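Long-range contacts in fumarate lyase (Mesorhizobium sp., PDB 3C8T), which belongs to the fumarate lyase family, a group of largely helical enzymes, and is built as a tetramer of long-helix subunits: residues A[13-17]-A[122-126]; A[23-27]-A[64-70]. One frame throughout, in Å; residues are numbered along the deposited sequence.

Interaction 1: residues A[13-17]-A[122-126]; sequences ADDKM and LISRR
The carboxylate of Asp14 holds this contact together. Its OD2 receives NH2 of Arg126 at 2.7 Å (N-H...O angle 158°) in a salt bridge, and NE of Arg126 adds a weak second bond to the same Asp14 OD2 at 3.4 Å; the oxygen lies near the guanidinium plane, at its edge. OD2 is also hydrogen-bonded to Ser333. Asp14 is at the same time the N-cap of helix 15-20: with chi1 t, its OD1 accepts weakly from Lys16 N at 3.0 Å. Aspartate suits the position because one oxygen can cap while the other meets a charge. Ala13 and Asp14 are extended (phi/psi -93/142 and -89/122), and the chain turns helical at Asp15. Residues 122-126 are regular helix, with Arg126 N bonded to Leu122 O at 3.1 Å.

Beside the charged pair lies apolar packing. Met17 and Leu122 have the closest CA atoms, 8.0 Å apart. The flexible Met17 side chain (chi1 t, chi2 p) brings CE to 3.7 Å from Leu122 CD2 and 3.9 Å from Ile123 CD1. Leu122 (t, p) also sends CD2 to 4.1 Å from Lys16 CB. At the exposed border the Lys16 methylene CD lies 4.0 Å from Arg125 NH2, so the two cationic side chains meet through the aliphatic part of the lysine. Thus an N-capped short helix, 15-20, docks by a salt bridge on helix 104-140 in the long-helix bundle characteristic of the fumarate lyase fold. Helix 315-344 flanks both, its Phe329 and Ser333 touching Met17 and its Glu340 pairing with Arg126; Leu178 of helix 160-185 backs Ile123.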
# COMPACT_ATOMS: atom_id res chain seq x y z
N ALA A 13 -6.18 9.48 17.12
CA ALA A 13 -4.94 10.30 17.23
C ALA A 13 -4.73 10.89 18.65
O ALA A 13 -5.69 11.25 19.35
CB ALA A 13 -4.95 11.40 16.17
N ASP A 14 -3.47 10.93 19.09
CA ASP A 14 -3.12 11.39 20.45
C ASP A 14 -2.89 12.90 20.45
O ASP A 14 -2.06 13.40 19.69
CB ASP A 14 -1.89 10.63 20.97
CG ASP A 14 -1.43 11.09 22.38
OD1 ASP A 14 -2.13 11.90 23.03
OD2 ASP A 14 -0.34 10.64 22.82
N ASP A 15 -3.65 13.61 21.28
CA ASP A 15 -3.56 15.08 21.41
C ASP A 15 -2.19 15.57 21.90
O ASP A 15 -1.69 16.58 21.40
CB ASP A 15 -4.66 15.60 22.34
CG ASP A 15 -6.01 15.67 21.64
OD1 ASP A 15 -6.12 15.25 20.46
OD2 ASP A 15 -6.96 16.18 22.28
N LYS A 16 -1.58 14.86 22.84
CA LYS A 16 -0.21 15.14 23.27
C LYS A 16 0.80 15.05 22.12
O LYS A 16 1.72 15.88 21.99
CB LYS A 16 0.20 14.18 24.35
CG LYS A 16 -0.50 14.41 25.66
CD LYS A 16 0.10 13.49 26.71
CE LYS A 16 -0.47 13.80 28.09
NZ LYS A 16 -1.92 13.42 28.17
N MET A 17 0.58 14.07 21.25
CA MET A 17 1.43 13.86 20.12
C MET A 17 1.12 14.89 19.02
O MET A 17 2.02 15.36 18.36
CB MET A 17 1.32 12.39 19.67
CG MET A 17 2.48 11.87 18.90
SD MET A 17 4.08 11.91 19.66
CE MET A 17 4.26 10.19 20.19
N LEU A 122 7.51 9.41 24.41
CA LEU A 122 6.09 9.18 24.64
C LEU A 122 5.65 7.79 24.13
O LEU A 122 4.90 7.08 24.81
CB LEU A 122 5.26 10.31 24.01
CG LEU A 122 3.74 10.15 24.05
CD1 LEU A 122 3.23 9.87 25.52
CD2 LEU A 122 3.09 11.43 23.47
N ILE A 123 6.12 7.39 22.95
CA ILE A 123 5.90 6.02 22.48
C ILE A 123 6.44 4.97 23.47
O ILE A 123 5.76 4.01 23.80
CB ILE A 123 6.53 5.79 21.07
CG1 ILE A 123 5.82 6.64 20.00
CG2 ILE A 123 6.55 4.31 20.72
CD1 ILE A 123 4.31 6.35 19.81
N SER A 124 7.67 5.16 23.94
CA SER A 124 8.26 4.23 24.88
C SER A 124 7.43 4.07 26.16
O SER A 124 7.20 2.96 26.65
CB SER A 124 9.70 4.67 25.19
OG SER A 124 10.25 3.88 26.21
N ARG A 125 6.97 5.21 26.69
CA ARG A 125 6.11 5.30 27.86
C ARG A 125 4.80 4.50 27.64
O ARG A 125 4.33 3.78 28.51
CB ARG A 125 5.79 6.79 28.03
CG ARG A 125 5.66 7.31 29.37
CD ARG A 125 4.22 7.76 29.59
NE ARG A 125 3.83 9.08 29.09
CZ ARG A 125 2.54 9.37 28.87
NH1 ARG A 125 1.63 8.44 29.11
NH2 ARG A 125 2.14 10.56 28.46
N ARG A 126 4.19 4.62 26.47
CA ARG A 126 2.95 3.90 26.19
C ARG A 126 3.19 2.39 26.00
O ARG A 126 2.39 1.55 26.44
CB ARG A 126 2.21 4.51 25.00
CG ARG A 126 2.01 6.01 25.07
CD ARG A 126 0.67 6.31 24.46
NE ARG A 126 0.31 7.72 24.47
CZ ARG A 126 -0.33 8.34 25.46
NH1 ARG A 126 -0.64 7.70 26.57
NH2 ARG A 126 -0.60 9.63 25.35

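Interaction 2: residues A[23-27]-A[64-70]; sequences AQSFI and PEMERLR
Near-perpendicular helix packing joins the start of helix 23-43 to the start of helix 66-76 in this largely helical lyase fold. The segment axes cross at 85° and come no closer than 11.8 Å, a gap that side chains must bridge. Residues 23-27 are regular helix (Ile27 N to Ala23 O, 2.8 Å). Pro64 and Glu65 are extended, with Glu65 at the N-cap, and the second helix begins at Met66. The nearest CA pairs are Gln24 with Met66 at 7.6 Å and Ile27 with Pro64 at 8.1 Å.

Met66 is the main bump. Long and unbranched, with all three chi angles m, it projects its methyl between Ala23 and Ile27, one helical turn apart: CE is 3.7 Å from Ala23 CB and 4.0 Å from Ile27 CG1, and it lies 4.0 Å from Gln24 N. The small Ala23 leaves room for this methyl. Branched Ile27 (m, m) is the answering bump, filling the hollow between Pro64, Met66 and Leu69; its CG1 lies 3.9 Å from Leu69 CD1. Leu69 also packs on Pro82 and Leu83 of helix 80-91. Leu7 of a second subunit packs on both Ala23 and Arg70. At the exposed margin the extended Arg70 side chain brings its guanidinium to the first helix, NH2 3.5 Å from Ala23 CB, and the rigid Pro64 ring closes the other end, its CG 3.9 Å from Ile27 CG2.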
# COMPACT_ATOMS: atom_id res chain seq x y z
N ALA A 23 2.62 23.55 14.92
CA ALA A 23 3.46 24.58 14.35
C ALA A 23 4.32 25.28 15.41
O ALA A 23 5.53 25.49 15.22
CB ALA A 23 2.62 25.57 13.67
N GLN A 24 3.68 25.62 16.53
CA GLN A 24 4.30 26.37 17.63
C GLN A 24 5.47 25.59 18.18
O GLN A 24 6.57 26.13 18.39
CB GLN A 24 3.27 26.61 18.74
CG GLN A 24 2.03 27.51 18.32
CD GLN A 24 1.05 26.95 17.21
OE1 GLN A 24 1.07 25.76 16.81
NE2 GLN A 24 0.19 27.84 16.72
N SER A 25 5.24 24.30 18.45
CA SER A 25 6.30 23.45 18.90
C SER A 25 7.42 23.31 17.83
O SER A 25 8.58 23.42 18.16
CB SER A 25 5.74 22.10 19.36
OG SER A 25 6.78 21.36 19.95
N PHE A 26 7.07 23.11 16.57
CA PHE A 26 8.07 22.99 15.49
C PHE A 26 8.96 24.22 15.44
O PHE A 26 10.18 24.13 15.55
CB PHE A 26 7.40 22.76 14.13
CG PHE A 26 8.37 22.58 12.98
CD1 PHE A 26 9.19 21.45 12.92
CD2 PHE A 26 8.43 23.51 11.94
CE1 PHE A 26 10.08 21.26 11.86
CE2 PHE A 26 9.33 23.32 10.87
CZ PHE A 26 10.17 22.20 10.84
N ILE A 27 8.33 25.38 15.29
CA ILE A 27 8.99 26.68 15.33
C ILE A 27 9.88 26.84 16.54
O ILE A 27 11.03 27.23 16.39
CB ILE A 27 7.96 27.88 15.24
CG1 ILE A 27 7.26 27.85 13.87
CG2 ILE A 27 8.65 29.25 15.56
CD1 ILE A 27 8.22 27.70 12.65
N PRO A 64 7.53 34.23 18.47
CA PRO A 64 7.23 34.36 17.04
C PRO A 64 5.84 34.93 16.80
O PRO A 64 4.94 34.75 17.63
CB PRO A 64 7.28 32.92 16.54
CG PRO A 64 7.05 32.08 17.77
CD PRO A 64 7.75 32.83 18.86
N GLU A 65 5.69 35.61 15.67
CA GLU A 65 4.42 36.09 15.21
C GLU A 65 3.86 35.06 14.24
O GLU A 65 4.14 35.10 13.04
CB GLU A 65 4.65 37.43 14.52
CG GLU A 65 3.63 38.47 14.84
CD GLU A 65 4.19 39.87 14.73
OE1 GLU A 65 5.26 40.13 15.34
OE2 GLU A 65 3.57 40.69 14.02
N MET A 66 3.07 34.11 14.77
CA MET A 66 2.66 32.89 14.02
C MET A 66 1.83 33.09 12.75
O MET A 66 2.04 32.38 11.76
CB MET A 66 2.00 31.85 14.94
CG MET A 66 2.94 31.25 16.01
SD MET A 66 4.37 30.26 15.44
CE MET A 66 3.50 29.04 14.41
N GLU A 67 0.89 34.03 12.77
CA GLU A 67 0.10 34.34 11.58
C GLU A 67 0.94 34.94 10.44
O GLU A 67 0.79 34.56 9.29
CB GLU A 67 -1.11 35.25 11.94
N ARG A 68 1.86 35.84 10.79
CA ARG A 68 2.85 36.43 9.86
C ARG A 68 3.71 35.31 9.26
O ARG A 68 3.93 35.27 8.04
CB ARG A 68 3.72 37.45 10.59
CG ARG A 68 4.05 38.74 9.83
CD ARG A 68 4.68 39.79 10.77
NE ARG A 68 6.14 39.90 10.63
CZ ARG A 68 6.98 40.13 11.64
NH1 ARG A 68 6.54 40.25 12.89
NH2 ARG A 68 8.29 40.21 11.41
N LEU A 69 4.18 34.39 10.12
CA LEU A 69 4.94 33.21 9.69
C LEU A 69 4.19 32.36 8.68
O LEU A 69 4.74 32.00 7.63
CB LEU A 69 5.35 32.36 10.89
CG LEU A 69 6.76 32.55 11.47
CD1 LEU A 69 7.11 31.49 12.51
CD2 LEU A 69 7.79 32.54 10.34
N ARG A 70 2.93 32.04 9.00
CA ARG A 70 2.11 31.22 8.10
C ARG A 70 1.95 31.86 6.73
O ARG A 70 2.09 31.20 5.70
CB ARG A 70 0.74 30.93 8.72
CG ARG A 70 0.81 29.96 9.88
CD ARG A 70 -0.55 29.45 10.33
NE ARG A 70 -0.40 28.23 11.12
CZ ARG A 70 -0.15 27.02 10.61
NH1 ARG A 70 -0.01 26.85 9.30
NH2 ARG A 70 -0.03 25.98 11.41

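Both contacts involve successive N-terminal helices, 15-20 and 23-43, interaction 2 being nested within the loop closed by interaction 1. The centre of interaction 1 is about 10 Å from the centre of the chain, that of interaction 2 about 30 Å. Interaction 1 combines a salt bridge with apolar packing; interaction 2 is mostly apolar van der Waals packing, with Gln24 and Arg70 at its edge and no polar bond between the segments. Each mixes buried and exposed residues and uses a methionine methyl to span the gap. No other subunit touches interaction 1, whereas interaction 2 borders a second. Helix 104-140 supplies one side of interaction 1 and packs on Phe26, within 23-27 but not touching 64-70.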